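Local coordinates for protein Exo-beta-1,3-glucanase (Streptomyces sp. SirexAA-E, PDB 4PEY) that hydrolyses laminarin and laminarioligosaccharides as a secreted exo-beta-1,3-glucanase, releasing glucose and laminaribiose, at residues N415-G420 with E436-Y441. The protein carries 1 engineered substitution. Residues are numbered along the deposited sequence; the frame is centred on the assembly and turned at random.
Sequences NRADYG and EHFNKY. With BGC (beta-D-glucopyranose), chain B.
N439 grips A417 through two bonds to its backbone: A417 N donates to the side-chain OD1 of N439 over 2.9 Å, nearly straight at 169° but from above the amide carbonyl plane, and N439 N returns a bond to A417 O. CG of N439 lies anti to its carbonyl carbon (chi1 -62°), and ND2 is bonded to W412 O. One residue on, K440 N meets D418 O at 2.9 Å, in the carbonyl plane on a lone pair. In one of two modelled conformers of R416, NE and NH1 take OD1 and OD2 of D418 side-on, a salt bridge (NH1 to OD2 2.8 Å), while the K440 chain runs alongside, CE 3.6 Å from D418 OD2, before NZ is hydrogen-bonded to Y477 OH. An alanine at D418 would probably leave R416, in this conformer, without its carboxylate mate and K440 CE without the oxygen packed on it. Farther along, G420 CA sits over the centre of the F438 ring, 3.5 Å from its centroid, a CH-pi contact. E436 OE2 and OE1 accept bonds from O2 and O3 of the bound glucose, and H437 NE2 donates to O3. The contact thus joins neighbouring coils of a parallel beta-helix, the right-handed fold of family 55 glycoside hydrolases, beside the substrate site.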
loop_
_atom_site.group_PDB
_atom_site.type_symbol
_atom_site.label_atom_id
_atom_site.label_comp_id
_atom_site.label_asym_id
_atom_site.label_seq_id
_atom_site.Cartn_x
_atom_site.Cartn_y
_atom_site.Cartn_z
ATOM N N ASN A 415 -12.474 -12.616 -13.628
ATOM C CA ASN A 415 -12.037 -11.335 -13.075
ATOM C C ASN A 415 -10.889 -10.730 -13.886
ATOM O O ASN A 415 -9.907 -10.225 -13.340
ATOM C CB ASN A 415 -11.669 -11.444 -11.572
ATOM C CG ASN A 415 -10.359 -12.184 -11.296
ATOM O OD1 ASN A 415 -10.007 -13.141 -11.978
ATOM N ND2 ASN A 415 -9.653 -11.752 -10.242
ATOM N N ARG A 416 -11.047 -10.745 -15.205
ATOM C CA ARG A 416 -10.087 -10.118 -16.097
ATOM C C ARG A 416 -9.815 -8.668 -15.702
ATOM O O ARG A 416 -10.754 -7.902 -15.444
ATOM C CB ARG A 416 -10.594 -10.169 -17.536
ATOM C CG ARG A 416 -9.701 -9.437 -18.511
ATOM C CD ARG A 416 -10.247 -9.508 -19.919
ATOM N NE ARG A 416 -9.407 -8.761 -20.840
ATOM C CZ ARG A 416 -9.671 -8.612 -22.132
ATOM N NH1 ARG A 416 -8.848 -7.910 -22.903
ATOM N NH2 ARG A 416 -10.761 -9.166 -22.650
ATOM N N ALA A 417 -8.540 -8.304 -15.656
ATOM C CA ALA A 417 -8.120 -6.929 -15.411
ATOM C C ALA A 417 -6.790 -6.748 -16.136
ATOM O O ALA A 417 -5.759 -7.245 -15.677
ATOM C CB ALA A 417 -7.995 -6.639 -13.905
ATOM N N ASP A 418 -6.822 -6.091 -17.291
ATOM C CA ASP A 418 -5.646 -6.053 -18.156
ATOM C C ASP A 418 -4.493 -5.239 -17.573
ATOM O O ASP A 418 -3.350 -5.680 -17.606
ATOM C CB ASP A 418 -6.007 -5.501 -19.541
ATOM C CG ASP A 418 -6.648 -6.549 -20.446
ATOM O OD1 ASP A 418 -6.629 -7.750 -20.094
ATOM O OD2 ASP A 418 -7.150 -6.168 -21.527
ATOM N N TYR A 419 -4.785 -4.052 -17.046
ATOM C CA TYR A 419 -3.730 -3.107 -16.671
ATOM C C TYR A 419 -3.890 -2.647 -15.223
ATOM O O TYR A 419 -4.989 -2.283 -14.795
ATOM C CB TYR A 419 -3.745 -1.891 -17.601
ATOM C CG TYR A 419 -3.727 -2.240 -19.075
ATOM C CD1 TYR A 419 -2.571 -2.708 -19.684
ATOM C CD2 TYR A 419 -4.866 -2.099 -19.852
ATOM C CE1 TYR A 419 -2.545 -3.029 -21.039
ATOM C CE2 TYR A 419 -4.854 -2.412 -21.205
ATOM C CZ TYR A 419 -3.693 -2.871 -21.795
ATOM O OH TYR A 419 -3.692 -3.183 -23.131
ATOM N N GLY A 420 -2.793 -2.652 -14.473
ATOM C CA GLY A 420 -2.840 -2.247 -13.077
ATOM C C GLY A 420 -2.739 -0.743 -12.912
ATOM O O GLY A 420 -3.735 -0.065 -12.677
ATOM N N GLU A 436 -0.035 -6.648 -8.724
ATOM C CA GLU A 436 -0.008 -8.095 -9.011
ATOM C C GLU A 436 -1.156 -8.668 -9.829
ATOM O O GLU A 436 -2.321 -8.304 -9.626
ATOM C CB GLU A 436 0.017 -8.900 -7.711
ATOM C CG GLU A 436 1.056 -8.504 -6.682
ATOM C CD GLU A 436 1.021 -9.466 -5.527
ATOM O OE1 GLU A 436 0.056 -9.383 -4.729
ATOM O OE2 GLU A 436 1.916 -10.346 -5.457
ATOM N N HIS A 437 -0.784 -9.587 -10.730
ATOM C CA HIS A 437 -1.647 -10.589 -11.369
ATOM C C HIS A 437 -2.478 -10.099 -12.561
ATOM O O HIS A 437 -3.376 -10.813 -13.007
ATOM C CB HIS A 437 -2.598 -11.241 -10.348
ATOM C CG HIS A 437 -1.918 -11.774 -9.123
ATOM N ND1 HIS A 437 -0.823 -12.614 -9.168
ATOM C CD2 HIS A 437 -2.193 -11.587 -7.807
ATOM C CE1 HIS A 437 -0.448 -12.912 -7.936
ATOM N NE2 HIS A 437 -1.259 -12.298 -7.092
ATOM N N PHE A 438 -2.162 -8.927 -13.112
ATOM C CA PHE A 438 -2.948 -8.393 -14.228
ATOM C C PHE A 438 -2.738 -9.190 -15.519
ATOM O O PHE A 438 -1.698 -9.840 -15.702
ATOM C CB PHE A 438 -2.636 -6.900 -14.390
ATOM C CG PHE A 438 -3.186 -6.115 -13.253
ATOM C CD1 PHE A 438 -4.471 -5.592 -13.317
ATOM C CD2 PHE A 438 -2.485 -6.031 -12.055
ATOM C CE1 PHE A 438 -5.021 -4.943 -12.229
ATOM C CE2 PHE A 438 -3.033 -5.398 -10.960
ATOM C CZ PHE A 438 -4.308 -4.854 -11.043
ATOM N N ASN A 439 -3.748 -9.196 -16.385
ATOM C CA ASN A 439 -3.668 -10.022 -17.594
ATOM C C ASN A 439 -2.615 -9.501 -18.574
ATOM O O ASN A 439 -2.052 -10.281 -19.344
ATOM C CB ASN A 439 -5.031 -10.120 -18.311
ATOM C CG ASN A 439 -6.109 -10.787 -17.465
ATOM O OD1 ASN A 439 -6.492 -10.276 -16.414
ATOM N ND2 ASN A 439 -6.643 -11.907 -17.952
ATOM N N LYS A 440 -2.357 -8.192 -18.548
ATOM C CA LYS A 440 -1.342 -7.592 -19.412
ATOM C C LYS A 440 -0.289 -6.856 -18.567
ATOM O O LYS A 440 0.277 -7.464 -17.657
ATOM C CB LYS A 440 -2.009 -6.691 -20.456
ATOM C CG LYS A 440 -2.984 -7.497 -21.328
ATOM C CD LYS A 440 -3.509 -6.729 -22.520
ATOM C CE LYS A 440 -4.442 -7.614 -23.347
ATOM N NZ LYS A 440 -3.748 -8.834 -23.863
ATOM N N TYR A 441 0.003 -5.588 -18.863
ATOM C CA TYR A 441 1.033 -4.865 -18.113
ATOM C C TYR A 441 0.558 -4.484 -16.716
ATOM O O TYR A 441 -0.382 -3.695 -16.572
ATOM C CB TYR A 441 1.456 -3.573 -18.826
ATOM C CG TYR A 441 2.100 -3.728 -20.181
ATOM C CD1 TYR A 441 3.312 -4.391 -20.330
ATOM C CD2 TYR A 441 1.522 -3.160 -21.308
ATOM C CE1 TYR A 441 3.917 -4.509 -21.574
ATOM C CE2 TYR A 441 2.118 -3.265 -22.547
ATOM C CZ TYR A 441 3.313 -3.946 -22.677
ATOM O OH TYR A 441 3.905 -4.049 -23.918
HETATM C C2 BGC B . 0.991 -13.232 -3.704
HETATM C C3 BGC B . -0.392 -12.704 -3.335
HETATM C C4 BGC B . -1.370 -13.862 -3.223
HETATM C C5 BGC B . -0.849 -14.876 -2.218
HETATM C C6 BGC B . -1.824 -16.031 -2.055
HETATM C C1 BGC B . 1.406 -14.419 -2.831
HETATM O O2 BGC B . 1.938 -12.179 -3.595
HETATM O O3 BGC B . -0.844 -11.812 -4.332
HETATM O O4 BGC B . -2.646 -13.400 -2.846
HETATM O O5 BGC B . 0.373 -15.380 -2.704
HETATM O O6 BGC B . -1.817 -16.817 -3.225
#